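Phycocyanobilin lyase subunit beta (Nostoc sp. PCC 7120, PDB 5N3U) associates with the alpha subunit to form a lyase that is probably required for attaching the bilin chromophore to CpcA, the phycocyanin alpha chain. Local coordinates at residues P135-L143 and G160-L170; T176-S184 and R191-S199. All blocks are in the same frame, centred on the assembly; numbering follows the deposited sequence.

Interaction 1 of 2, residues P135-L143 and G160-L170; sequences PKKALETLL and GLQGLVNIPDL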
ATOM      1  N   PRO B 135      -1.137  29.568   5.352  1.00 25.69           N
ATOM      2  CA  PRO B 135       0.251  29.277   4.974  1.00 27.60           C
ATOM      3  C   PRO B 135       1.069  28.886   6.138  1.00 25.07           C
ATOM      4  O   PRO B 135       1.998  28.131   6.031  1.00 24.12           O
ATOM      5  CB  PRO B 135       0.732  30.588   4.310  1.00 31.28           C
ATOM      6  CG  PRO B 135      -0.230  31.606   4.711  1.00 30.04           C
ATOM      7  CD  PRO B 135      -1.548  30.896   4.875  1.00 27.36           C
ATOM      8  N   LYS B 136       0.695  29.365   7.306  1.00 27.02           N
ATOM      9  CA  LYS B 136       1.393  28.986   8.471  1.00 31.67           C
ATOM     10  C   LYS B 136       1.118  27.527   8.847  1.00 29.34           C
ATOM     11  O   LYS B 136       1.998  26.846   9.301  1.00 25.43           O
ATOM     12  CB  LYS B 136       1.058  29.979   9.631  1.00 40.00           C
ATOM     13  CG  LYS B 136       1.488  29.521  11.011  1.00 49.19           C
ATOM     14  CD  LYS B 136       3.001  29.424  11.206  1.00 63.51           C
ATOM     15  CE  LYS B 136       3.352  28.855  12.602  1.00 66.59           C
ATOM     16  NZ  LYS B 136       4.768  28.421  12.749  1.00 66.12           N
ATOM     17  N   LYS B 137      -0.079  27.042   8.642  1.00 24.36           N
ATOM     18  CA  LYS B 137      -0.359  25.635   8.911  1.00 25.75           C
ATOM     19  C   LYS B 137       0.376  24.768   7.884  1.00 24.35           C
ATOM     20  O   LYS B 137       0.837  23.696   8.182  1.00 24.25           O
ATOM     21  CB  LYS B 137      -1.859  25.339   8.758  1.00 27.98           C
ATOM     22  CG  LYS B 137      -2.813  26.053   9.673  1.00 32.15           C
ATOM     23  CD  LYS B 137      -2.535  25.827  11.143  1.00 37.60           C
ATOM     24  CE  LYS B 137      -2.881  24.382  11.591  1.00 40.84           C
ATOM     25  NZ  LYS B 137      -2.270  24.348  12.986  1.00 53.00           N
ATOM     26  N   ALA B 138       0.463  25.243   6.638  1.00 23.52           N
ATOM     27  CA  ALA B 138       1.200  24.504   5.624  1.00 25.02           C
ATOM     28  C   ALA B 138       2.654  24.353   6.007  1.00 27.76           C
ATOM     29  O   ALA B 138       3.204  23.252   5.996  1.00 22.31           O
ATOM     30  CB  ALA B 138       1.058  25.189   4.296  1.00 24.85           C
ATOM     31  N   LEU B 139       3.232  25.449   6.482  1.00 25.28           N
ATOM     32  CA  LEU B 139       4.578  25.444   6.960  1.00 26.78           C
ATOM     33  C   LEU B 139       4.751  24.454   8.060  1.00 23.90           C
ATOM     34  O   LEU B 139       5.683  23.634   8.004  1.00 24.77           O
ATOM     35  CB  LEU B 139       4.982  26.893   7.411  1.00 29.56           C
ATOM     36  CG  LEU B 139       6.324  26.991   8.122  1.00 30.94           C
ATOM     37  CD1 LEU B 139       7.434  26.536   7.197  1.00 32.30           C
ATOM     38  CD2 LEU B 139       6.583  28.423   8.650  1.00 34.66           C
ATOM     39  N   GLU B 140       3.872  24.443   9.048  1.00 24.85           N
ATOM     40  CA  GLU B 140       4.024  23.493  10.180  1.00 26.43           C
ATOM     41  C   GLU B 140       4.082  22.074   9.662  1.00 26.81           C
ATOM     42  O   GLU B 140       4.845  21.255  10.132  1.00 22.91           O
ATOM     43  CB  GLU B 140       2.879  23.610  11.207  1.00 30.66           C
ATOM     44  CG  GLU B 140       2.869  24.920  11.988  1.00 38.92           C
ATOM     45  CD  GLU B 140       1.486  25.317  12.681  1.00 50.37           C
ATOM     46  OE1 GLU B 140       0.465  24.521  12.802  1.00 43.33           O
ATOM     47  OE2 GLU B 140       1.384  26.510  13.066  1.00 46.44           O
ATOM     48  N   THR B 141       3.226  21.753   8.687  1.00 23.95           N
ATOM     49  CA  THR B 141       3.220  20.393   8.179  1.00 21.83           C
ATOM     50  C   THR B 141       4.470  20.101   7.423  1.00 20.74           C
ATOM     51  O   THR B 141       4.988  18.988   7.528  1.00 21.64           O
ATOM     52  CB  THR B 141       1.988  20.159   7.273  1.00 23.47           C
ATOM     53  OG1 THR B 141       0.881  20.092   8.157  1.00 24.82           O
ATOM     54  CG2 THR B 141       1.962  18.773   6.678  1.00 21.03           C
ATOM     55  N   LEU B 142       4.910  21.043   6.605  1.00 22.01           N
ATOM     56  CA  LEU B 142       6.121  20.833   5.845  1.00 21.26           C
ATOM     57  C   LEU B 142       7.342  20.665   6.721  1.00 22.40           C
ATOM     58  O   LEU B 142       8.231  19.870   6.406  1.00 24.14           O
ATOM     59  CB  LEU B 142       6.349  21.938   4.867  1.00 21.71           C
ATOM     60  CG  LEU B 142       5.469  21.914   3.628  1.00 20.69           C
ATOM     61  CD1 LEU B 142       5.510  23.213   2.935  1.00 24.30           C
ATOM     62  CD2 LEU B 142       5.930  20.876   2.646  1.00 21.36           C
ATOM     63  N   LEU B 143       7.385  21.395   7.825  1.00 25.07           N
ATOM     64  CA  LEU B 143       8.471  21.221   8.797  1.00 27.52           C
ATOM     65  C   LEU B 143       8.422  19.853   9.416  1.00 29.61           C
ATOM     66  O   LEU B 143       9.457  19.150   9.582  1.00 26.13           O
ATOM     67  CB  LEU B 143       8.433  22.302   9.888  1.00 28.63           C
ATOM     68  CG  LEU B 143       8.632  23.736   9.434  1.00 31.87           C
ATOM     69  CD1 LEU B 143       8.437  24.713  10.609  1.00 33.20           C
ATOM     70  CD2 LEU B 143      10.027  23.931   8.854  1.00 34.49           C
ATOM     71  N   GLY B 160       8.264  22.324  -1.191  1.00 29.92           N
ATOM     72  CA  GLY B 160       7.121  22.998  -0.627  1.00 25.96           C
ATOM     73  C   GLY B 160       7.561  24.233   0.145  1.00 24.62           C
ATOM     74  O   GLY B 160       7.027  25.284  -0.047  1.00 27.08           O
ATOM     75  N   LEU B 161       8.560  24.070   0.970  1.00 25.55           N
ATOM     76  CA  LEU B 161       9.087  25.142   1.784  1.00 26.30           C
ATOM     77  C   LEU B 161       9.571  26.297   0.956  1.00 29.29           C
ATOM     78  O   LEU B 161       9.308  27.453   1.304  1.00 32.77           O
ATOM     79  CB  LEU B 161      10.170  24.672   2.697  1.00 25.49           C
ATOM     80  CG  LEU B 161       9.858  23.780   3.858  1.00 30.62           C
ATOM     81  CD1 LEU B 161      11.125  23.246   4.508  1.00 33.01           C
ATOM     82  CD2 LEU B 161       8.983  24.413   4.950  1.00 31.16           C
ATOM     83  N   GLN B 162      10.199  26.030  -0.167  1.00 28.74           N
ATOM     84  CA  GLN B 162      10.639  27.104  -1.024  1.00 31.27           C
ATOM     85  C   GLN B 162       9.501  27.874  -1.565  1.00 34.38           C
ATOM     86  O   GLN B 162       9.592  29.075  -1.837  1.00 35.15           O
ATOM     87  CB  GLN B 162      11.420  26.543  -2.204  1.00 36.08           C
ATOM     88  CG  GLN B 162      12.221  27.572  -3.010  1.00 36.64           C
ATOM     89  CD  GLN B 162      12.851  26.917  -4.248  1.00 40.18           C
ATOM     90  OE1 GLN B 162      13.504  25.905  -4.174  1.00 37.10           O
ATOM     91  NE2 GLN B 162      12.592  27.469  -5.385  1.00 46.61           N
ATOM     92  N   GLY B 163       8.408  27.187  -1.864  1.00 33.74           N
ATOM     93  CA  GLY B 163       7.229  27.875  -2.306  1.00 29.77           C
ATOM     94  C   GLY B 163       6.664  28.879  -1.339  1.00 30.97           C
ATOM     95  O   GLY B 163       5.906  29.757  -1.743  1.00 31.39           O
ATOM     96  N   LEU B 164       6.965  28.741  -0.063  1.00 27.88           N
ATOM     97  CA  LEU B 164       6.479  29.701   0.883  1.00 34.35           C
ATOM     98  C   LEU B 164       7.379  30.996   1.048  1.00 40.46           C
ATOM     99  O   LEU B 164       7.168  31.772   1.959  1.00 38.97           O
ATOM    100  CB  LEU B 164       6.255  28.996   2.220  1.00 33.19           C
ATOM    101  CG  LEU B 164       5.141  27.903   2.258  1.00 28.44           C
ATOM    102  CD1 LEU B 164       5.232  27.147   3.547  1.00 29.20           C
ATOM    103  CD2 LEU B 164       3.768  28.498   2.173  1.00 30.24           C
ATOM    104  N   VAL B 165       8.338  31.203   0.155  1.00 48.60           N
ATOM    105  CA  VAL B 165       9.195  32.418   0.135  1.00 54.76           C
ATOM    106  C   VAL B 165       8.444  33.742  -0.069  1.00 52.80           C
ATOM    107  O   VAL B 165       8.825  34.753   0.478  1.00 49.84           O
ATOM    108  CB  VAL B 165      10.268  32.274  -0.981  1.00 63.89           C
ATOM    109  CG1 VAL B 165      10.867  33.619  -1.425  1.00 66.71           C
ATOM    110  CG2 VAL B 165      11.364  31.319  -0.503  1.00 63.65           C
ATOM    111  N   ASN B 166       7.369  33.729  -0.846  1.00 54.27           N
ATOM    112  CA  ASN B 166       6.498  34.894  -0.966  1.00 54.28           C
ATOM    113  C   ASN B 166       5.821  35.383   0.337  1.00 60.52           C
ATOM    114  O   ASN B 166       5.070  36.365   0.279  1.00 72.04           O
ATOM    115  CB  ASN B 166       5.430  34.682  -2.072  1.00 52.45           C
ATOM    116  CG  ASN B 166       4.468  33.496  -1.803  1.00 60.44           C
ATOM    117  OD1 ASN B 166       4.697  32.655  -0.928  1.00 51.56           O
ATOM    118  ND2 ASN B 166       3.397  33.421  -2.595  1.00 57.22           N
ATOM    119  N   ILE B 167       6.068  34.744   1.496  1.00 54.47           N
ATOM    120  CA  ILE B 167       5.392  35.126   2.738  1.00 50.60           C
ATOM    121  C   ILE B 167       6.375  35.518   3.843  1.00 50.09           C
ATOM    122  O   ILE B 167       7.038  34.674   4.416  1.00 44.00           O
ATOM    123  CB  ILE B 167       4.461  34.014   3.212  1.00 48.19           C
ATOM    124  CG1 ILE B 167       3.309  33.821   2.203  1.00 50.20           C
ATOM    125  CG2 ILE B 167       3.852  34.337   4.594  1.00 48.67           C
ATOM    126  CD1 ILE B 167       3.025  32.398   1.926  1.00 46.89           C
ATOM    127  N   PRO B 168       6.426  36.823   4.189  1.00 57.72           N
ATOM    128  CA  PRO B 168       7.482  37.381   5.056  1.00 47.59           C
ATOM    129  C   PRO B 168       7.560  36.794   6.441  1.00 46.81           C
ATOM    130  O   PRO B 168       8.659  36.431   6.920  1.00 39.40           O
ATOM    131  CB  PRO B 168       7.105  38.847   5.147  1.00 51.52           C
ATOM    132  CG  PRO B 168       6.403  39.109   3.882  1.00 53.86           C
ATOM    133  CD  PRO B 168       5.607  37.886   3.595  1.00 55.07           C
ATOM    134  N   ASP B 169       6.408  36.606   7.079  1.00 47.60           N
ATOM    135  CA  ASP B 169       6.404  35.995   8.440  1.00 46.30           C
ATOM    136  C   ASP B 169       6.995  34.585   8.551  1.00 45.02           C
ATOM    137  O   ASP B 169       7.307  34.149   9.615  1.00 42.25           O
ATOM    138  CB  ASP B 169       4.979  36.037   9.025  1.00 51.74           C
ATOM    139  CG  ASP B 169       4.533  37.468   9.406  1.00 64.01           C
ATOM    140  OD1 ASP B 169       5.228  38.452   9.048  1.00 68.05           O
ATOM    141  OD2 ASP B 169       3.484  37.618  10.081  1.00 76.25           O
ATOM    142  N   LEU B 170       7.141  33.865   7.449  1.00 45.28           N
ATOM    143  CA  LEU B 170       7.497  32.470   7.497  1.00 43.79           C
ATOM    144  C   LEU B 170       8.987  32.216   7.174  1.00 45.91           C
ATOM    145  O   LEU B 170       9.479  31.095   7.256  1.00 41.34           O
ATOM    146  CB  LEU B 170       6.572  31.722   6.480  1.00 44.22           C
ATOM    147  CG  LEU B 170       5.059  31.851   6.666  1.00 38.25           C
ATOM    148  CD1 LEU B 170       4.330  30.875   5.734  1.00 40.29           C
ATOM    149  CD2 LEU B 170       4.546  31.631   8.078  1.00 40.78           C
TER

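Interaction 2 of 2, residues T176-S184 and R191-S199; sequences TRLKEMLAS and RARILLAQS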
ATOM      1  N   THR B 176      15.952  28.614   8.944  1.00 40.62           N
ATOM      2  CA  THR B 176      16.469  27.894  10.071  1.00 40.84           C
ATOM      3  C   THR B 176      16.413  26.433   9.810  1.00 48.99           C
ATOM      4  O   THR B 176      17.374  25.694  10.153  1.00 49.30           O
ATOM      5  CB  THR B 176      15.682  28.276  11.327  1.00 47.83           C
ATOM      6  OG1 THR B 176      16.037  29.616  11.696  1.00 46.86           O
ATOM      7  CG2 THR B 176      15.924  27.317  12.487  1.00 44.82           C
ATOM      8  N   ARG B 177      15.299  25.983   9.180  1.00 44.56           N
ATOM      9  CA  ARG B 177      15.135  24.571   9.040  1.00 40.08           C
ATOM     10  C   ARG B 177      16.107  24.067   7.986  1.00 33.70           C
ATOM     11  O   ARG B 177      16.709  23.010   8.131  1.00 37.72           O
ATOM     12  CB  ARG B 177      13.683  24.243   8.688  1.00 40.67           C
ATOM     13  CG  ARG B 177      13.450  22.793   8.434  1.00 37.69           C
ATOM     14  CD  ARG B 177      13.784  21.957   9.594  1.00 38.51           C
ATOM     15  NE  ARG B 177      13.766  20.550   9.263  1.00 41.00           N
ATOM     16  CZ  ARG B 177      14.531  19.641   9.832  1.00 45.74           C
ATOM     17  NH1 ARG B 177      15.419  19.997  10.758  1.00 55.57           N
ATOM     18  NH2 ARG B 177      14.436  18.376   9.476  1.00 46.48           N
ATOM     19  N   LEU B 178      16.192  24.832   6.936  1.00 33.83           N
ATOM     20  CA  LEU B 178      17.034  24.510   5.845  1.00 37.84           C
ATOM     21  C   LEU B 178      18.510  24.387   6.257  1.00 45.13           C
ATOM     22  O   LEU B 178      19.160  23.425   5.851  1.00 45.84           O
ATOM     23  CB  LEU B 178      16.868  25.543   4.754  1.00 35.71           C
ATOM     24  CG  LEU B 178      15.575  25.542   3.955  1.00 40.32           C
ATOM     25  CD1 LEU B 178      15.484  26.634   2.941  1.00 40.15           C
ATOM     26  CD2 LEU B 178      15.324  24.247   3.237  1.00 45.96           C
ATOM     27  N   LYS B 179      19.016  25.308   7.091  1.00 50.69           N
ATOM     28  CA  LYS B 179      20.375  25.171   7.620  1.00 46.15           C
ATOM     29  C   LYS B 179      20.528  23.890   8.427  1.00 49.78           C
ATOM     30  O   LYS B 179      21.520  23.179   8.242  1.00 51.13           O
ATOM     31  CB  LYS B 179      20.757  26.330   8.518  1.00 56.64           C
ATOM     32  CG  LYS B 179      20.872  27.673   7.820  1.00 60.87           C
ATOM     33  CD  LYS B 179      21.260  28.812   8.787  1.00 64.11           C
ATOM     34  CE  LYS B 179      20.303  30.028   8.719  1.00 61.66           C
ATOM     35  NZ  LYS B 179      20.229  30.726   7.388  1.00 63.01           N
ATOM     36  N   GLU B 180      19.583  23.573   9.315  1.00 39.95           N
ATOM     37  CA  GLU B 180      19.697  22.354  10.103  1.00 44.22           C
ATOM     38  C   GLU B 180      19.726  21.137   9.169  1.00 52.15           C
ATOM     39  O   GLU B 180      20.364  20.126   9.480  1.00 58.19           O
ATOM     40  CB  GLU B 180      18.504  22.117  11.051  1.00 52.17           C
ATOM     41  CG  GLU B 180      18.247  23.053  12.230  1.00 57.97           C
ATOM     42  CD  GLU B 180      16.735  23.167  12.562  1.00 66.35           C
ATOM     43  OE1 GLU B 180      16.260  24.303  12.864  1.00 64.81           O
ATOM     44  OE2 GLU B 180      15.993  22.139  12.465  1.00 64.36           O
ATOM     45  N   MET B 181      19.000  21.196   8.049  1.00 45.57           N
ATOM     46  CA  MET B 181      18.948  20.022   7.163  1.00 47.34           C
ATOM     47  C   MET B 181      20.219  19.878   6.306  1.00 43.78           C
ATOM     48  O   MET B 181      20.778  18.785   6.159  1.00 44.43           O
ATOM     49  CB  MET B 181      17.688  20.099   6.278  1.00 43.32           C
ATOM     50  CG  MET B 181      16.423  19.681   7.002  1.00 44.32           C
ATOM     51  SD  MET B 181      15.084  19.876   5.800  1.00 36.40           S
ATOM     52  CE  MET B 181      15.295  18.275   5.004  1.00 36.86           C
ATOM     53  N   LEU B 182      20.680  20.991   5.763  1.00 49.04           N
ATOM     54  CA  LEU B 182      22.012  21.036   5.112  1.00 51.84           C
ATOM     55  C   LEU B 182      23.142  20.504   6.001  1.00 55.02           C
ATOM     56  O   LEU B 182      24.024  19.841   5.502  1.00 61.14           O
ATOM     57  CB  LEU B 182      22.359  22.445   4.662  1.00 48.21           C
ATOM     58  CG  LEU B 182      23.540  22.541   3.700  1.00 51.00           C
ATOM     59  CD1 LEU B 182      23.363  21.709   2.445  1.00 48.01           C
ATOM     60  CD2 LEU B 182      23.752  23.979   3.303  1.00 47.28           C
ATOM     61  N   ALA B 183      23.085  20.771   7.302  1.00 53.60           N
ATOM     62  CA  ALA B 183      24.017  20.188   8.245  1.00 58.59           C
ATOM     63  C   ALA B 183      23.781  18.709   8.423  1.00 60.71           C
ATOM     64  O   ALA B 183      24.739  17.947   8.447  1.00 67.09           O
ATOM     65  CB  ALA B 183      23.945  20.863   9.607  1.00 57.78           C
ATOM     66  N   SER B 184      22.551  18.269   8.578  1.00 51.32           N
ATOM     67  CA  SER B 184      22.380  16.871   9.047  1.00 52.69           C
ATOM     68  C   SER B 184      22.077  15.816   8.002  1.00 47.28           C
ATOM     69  O   SER B 184      22.052  14.635   8.318  1.00 50.14           O
ATOM     70  CB  SER B 184      21.300  16.805  10.112  1.00 54.67           C
ATOM     71  OG  SER B 184      20.028  17.011   9.540  1.00 57.92           O
ATOM     72  N   ARG B 191      20.678  17.645   0.202  1.00 39.70           N
ATOM     73  CA  ARG B 191      21.588  18.776   0.430  1.00 40.70           C
ATOM     74  C   ARG B 191      21.629  19.655  -0.785  1.00 32.31           C
ATOM     75  O   ARG B 191      21.552  20.883  -0.702  1.00 35.95           O
ATOM     76  CB  ARG B 191      22.999  18.274   0.713  1.00 43.36           C
ATOM     77  CG  ARG B 191      23.194  17.662   2.066  1.00 47.36           C
ATOM     78  CD  ARG B 191      24.675  17.716   2.433  1.00 53.18           C
ATOM     79  NE  ARG B 191      25.107  16.391   2.818  1.00 59.65           N
ATOM     80  CZ  ARG B 191      25.769  15.510   2.055  1.00 66.36           C
ATOM     81  NH1 ARG B 191      26.188  15.781   0.825  1.00 69.77           N
ATOM     82  NH2 ARG B 191      26.045  14.317   2.554  1.00 71.60           N
ATOM     83  N   ALA B 192      21.728  19.047  -1.943  1.00 37.42           N
ATOM     84  CA  ALA B 192      21.739  19.858  -3.168  1.00 35.17           C
ATOM     85  C   ALA B 192      20.489  20.636  -3.383  1.00 35.74           C
ATOM     86  O   ALA B 192      20.476  21.744  -3.968  1.00 34.08           O
ATOM     87  CB  ALA B 192      21.989  18.978  -4.373  1.00 39.04           C
ATOM     88  N   ARG B 193      19.372  20.036  -3.020  1.00 34.19           N
ATOM     89  CA  ARG B 193      18.127  20.705  -3.270  1.00 32.07           C
ATOM     90  C   ARG B 193      17.987  21.812  -2.251  1.00 30.95           C
ATOM     91  O   ARG B 193      17.391  22.815  -2.535  1.00 35.45           O
ATOM     92  CB  ARG B 193      16.939  19.733  -3.221  1.00 31.88           C
ATOM     93  CG  ARG B 193      15.630  20.385  -3.624  1.00 29.58           C
ATOM     94  CD  ARG B 193      15.693  20.822  -5.070  1.00 33.58           C
ATOM     95  NE  ARG B 193      14.534  21.526  -5.479  1.00 33.25           N
ATOM     96  CZ  ARG B 193      14.271  22.768  -5.085  1.00 32.37           C
ATOM     97  NH1 ARG B 193      15.043  23.402  -4.215  1.00 38.85           N
ATOM     98  NH2 ARG B 193      13.166  23.356  -5.500  1.00 30.73           N
ATOM     99  N   ILE B 194      18.513  21.599  -1.056  1.00 34.75           N
ATOM    100  CA  ILE B 194      18.526  22.682  -0.067  1.00 38.61           C
ATOM    101  C   ILE B 194      19.303  23.902  -0.618  1.00 45.22           C
ATOM    102  O   ILE B 194      18.760  25.017  -0.700  1.00 41.69           O
ATOM    103  CB  ILE B 194      19.132  22.199   1.247  1.00 39.84           C
ATOM    104  CG1 ILE B 194      18.154  21.238   1.965  1.00 41.40           C
ATOM    105  CG2 ILE B 194      19.481  23.374   2.186  1.00 43.26           C
ATOM    106  CD1 ILE B 194      18.774  20.376   3.023  1.00 42.36           C
ATOM    107  N   LEU B 195      20.537  23.650  -1.074  1.00 45.16           N
ATOM    108  CA  LEU B 195      21.347  24.676  -1.766  1.00 43.75           C
ATOM    109  C   LEU B 195      20.632  25.394  -2.849  1.00 40.48           C
ATOM    110  O   LEU B 195      20.704  26.583  -2.899  1.00 45.18           O
ATOM    111  CB  LEU B 195      22.608  24.082  -2.377  1.00 46.02           C
ATOM    112  CG  LEU B 195      23.579  23.572  -1.304  1.00 48.56           C
ATOM    113  CD1 LEU B 195      24.645  22.702  -1.972  1.00 49.82           C
ATOM    114  CD2 LEU B 195      24.175  24.717  -0.474  1.00 45.72           C
ATOM    115  N   LEU B 196      19.919  24.689  -3.725  1.00 35.05           N
ATOM    116  CA  LEU B 196      19.150  25.352  -4.726  1.00 37.57           C
ATOM    117  C   LEU B 196      18.065  26.217  -4.087  1.00 44.68           C
ATOM    118  O   LEU B 196      17.770  27.293  -4.606  1.00 41.62           O
ATOM    119  CB  LEU B 196      18.455  24.379  -5.680  1.00 39.61           C
ATOM    120  CG  LEU B 196      17.614  24.964  -6.802  1.00 39.67           C
ATOM    121  CD1 LEU B 196      18.460  25.899  -7.668  1.00 41.65           C
ATOM    122  CD2 LEU B 196      17.064  23.863  -7.679  1.00 40.89           C
ATOM    123  N   ALA B 197      17.446  25.736  -3.008  1.00 43.09           N
ATOM    124  CA  ALA B 197      16.381  26.534  -2.373  1.00 47.25           C
ATOM    125  C   ALA B 197      17.017  27.794  -1.736  1.00 55.18           C
ATOM    126  O   ALA B 197      16.543  28.898  -2.011  1.00 60.14           O
ATOM    127  CB  ALA B 197      15.596  25.734  -1.341  1.00 41.17           C
ATOM    128  N   GLN B 198      18.088  27.630  -0.933  1.00 57.58           N
ATOM    129  CA  GLN B 198      18.802  28.796  -0.345  1.00 56.47           C
ATOM    130  C   GLN B 198      19.125  29.895  -1.341  1.00 57.57           C
ATOM    131  O   GLN B 198      18.973  31.060  -1.040  1.00 69.50           O
ATOM    132  CB  GLN B 198      20.065  28.379   0.355  1.00 58.22           C
ATOM    133  CG  GLN B 198      19.789  27.925   1.764  1.00 61.58           C
ATOM    134  CD  GLN B 198      20.794  26.928   2.274  1.00 60.93           C
ATOM    135  OE1 GLN B 198      21.581  26.368   1.501  1.00 69.87           O
ATOM    136  NE2 GLN B 198      20.788  26.696   3.587  1.00 54.69           N
ATOM    137  N   SER B 199      19.520  29.557  -2.542  1.00 57.74           N
ATOM    138  CA  SER B 199      19.458  30.548  -3.602  1.00 60.00           C
ATOM    139  C   SER B 199      18.006  30.891  -3.887  1.00 58.88           C
ATOM    140  O   SER B 199      17.682  31.220  -5.006  1.00 61.65           O
ATOM    141  CB  SER B 199      20.143  29.993  -4.824  1.00 60.83           C
ATOM    142  OG  SER B 199      21.319  29.370  -4.351  1.00 61.97           O
TER

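Interaction 1 of 2, residues P135-L143 and G160-L170
Leu139 spreads its isobutyl group between Leu161 and Leu170, one methyl for each. With CG turned anti to the backbone N (chi1 172°), the side chain leans toward the carbonyl end of its residue. CD1 there meets Leu161 CD2 at 3.5 Å, tighter than ordinary van der Waals contact, and the two leucines cross at about a right angle. The other branch, CD2, lies 3.8 Å from Leu170 CD2, the two side chains sliding past each other in opposite directions. Leu164 points CD1 at the CA and CB of Leu139, 3.9 Å from Leu139 CB. One turn on, Leu142 sets its CB 3.6 Å from Leu161 CD2 and lays CD1 against the backbone of Gly160, 3.6 Å from its C atom. Glycine suits that place because a beta carbon would run into Leu142 CD2. HEAT repeats are pairs of antiparallel helices stacked into a solenoid with an apolar interior, and the sequence family takes in helix 130-145; here its partner is the end of helix 151-163 and the turn that follows. Over that turn, the ring of Pro135 presents CB to Ile167 CD1 at 3.8 Å, and Trp123 touches both residues. Lys136, at the margin, bends at chi2 (66°) and crosses Leu170 obliquely, its CD 4.1 Å from Leu170 CD2, an apolar stem that lets the ammonium reach outward. On the side of the helix turned from the leucines, Lys137 NZ meets the syn lone pair of Glu140 OE1 in a 2.7 Å salt bridge and makes a second one to Asp64 of the alpha subunit.

Interaction 2 of 2, residues T176-S184 and R191-S199
The carbonyl oxygen of Leu195, a residue whose side chain packs on Leu182, is gripped twice by Ser199: Ser199 N and Ser199 OG both lie 3.2 Å from Leu195 O and approach from opposite faces of the carbonyl plane. Serine suits this place because its short side chain can bring the hydroxyl back to the carbonyl four residues earlier. Ser184 does the same on the partner helix, with its OG 3.1 Å from Glu180 O. Between the helices there is no hydrogen bond, and the join is made by aliphatic groups. Leu182 is the knob, its side chain sitting in a hole lined by Arg191, Ile194, Leu195 and Gln198. CG lies anti to the backbone N (chi1 -166°), and from there the two methyls fork to different walls: CD1 rests 3.7 Å from Arg191 O, while CD2 lies 3.9 Å from Leu195 CD2, the two leucines crossing at about a right angle. Gln198, its chain extended beyond CG, lays its amide along the hole with OE1 the atom nearest Leu182 CD2, and the stem of Arg191 runs past Leu182 before its NE bonds to Asp185 O. With an alanine in place of Leu182, this hole would probably stand unfilled, and the side chains of Leu195 and Gln198 would lose the methyl they rest on. Deeper in, beta-branched Ile194 offers two separate surfaces: CG2 faces Leu178 O at 3.7 Å, and CD1 presses within 3.4 Å of Met181 CB, a tight fit. Behind it Met181 reaches Ile158 of helix 151-163. The segment axes approach to 9.3 Å with 149° between their directions, a near-antiparallel pairing consistent with the helical hairpins of a HEAT-type alpha-solenoid.

In the fold
Interaction 1 is largely buried and closer to the middle of the chain; interaction 2, near the C-terminal end, is only partly covered. Neither has hydrogen bonds across its segments. Interaction 1 joins leucines from both segments, with a proline on one side and a glycine and turn on the other, while interaction 2 adds the stem of Arg191 and the amide of Gln198. Helix 171-184 of interaction 2 also packs on Leu139, Leu143 and Leu164, and helix 151-163, which supplies Leu161, meets Met181 through Ile158. Gln162 OE1 probably bonds to Arg193 NH2, which also pairs with Asp273 of the alpha subunit. Each pair of segments also has residues that reach that subunit.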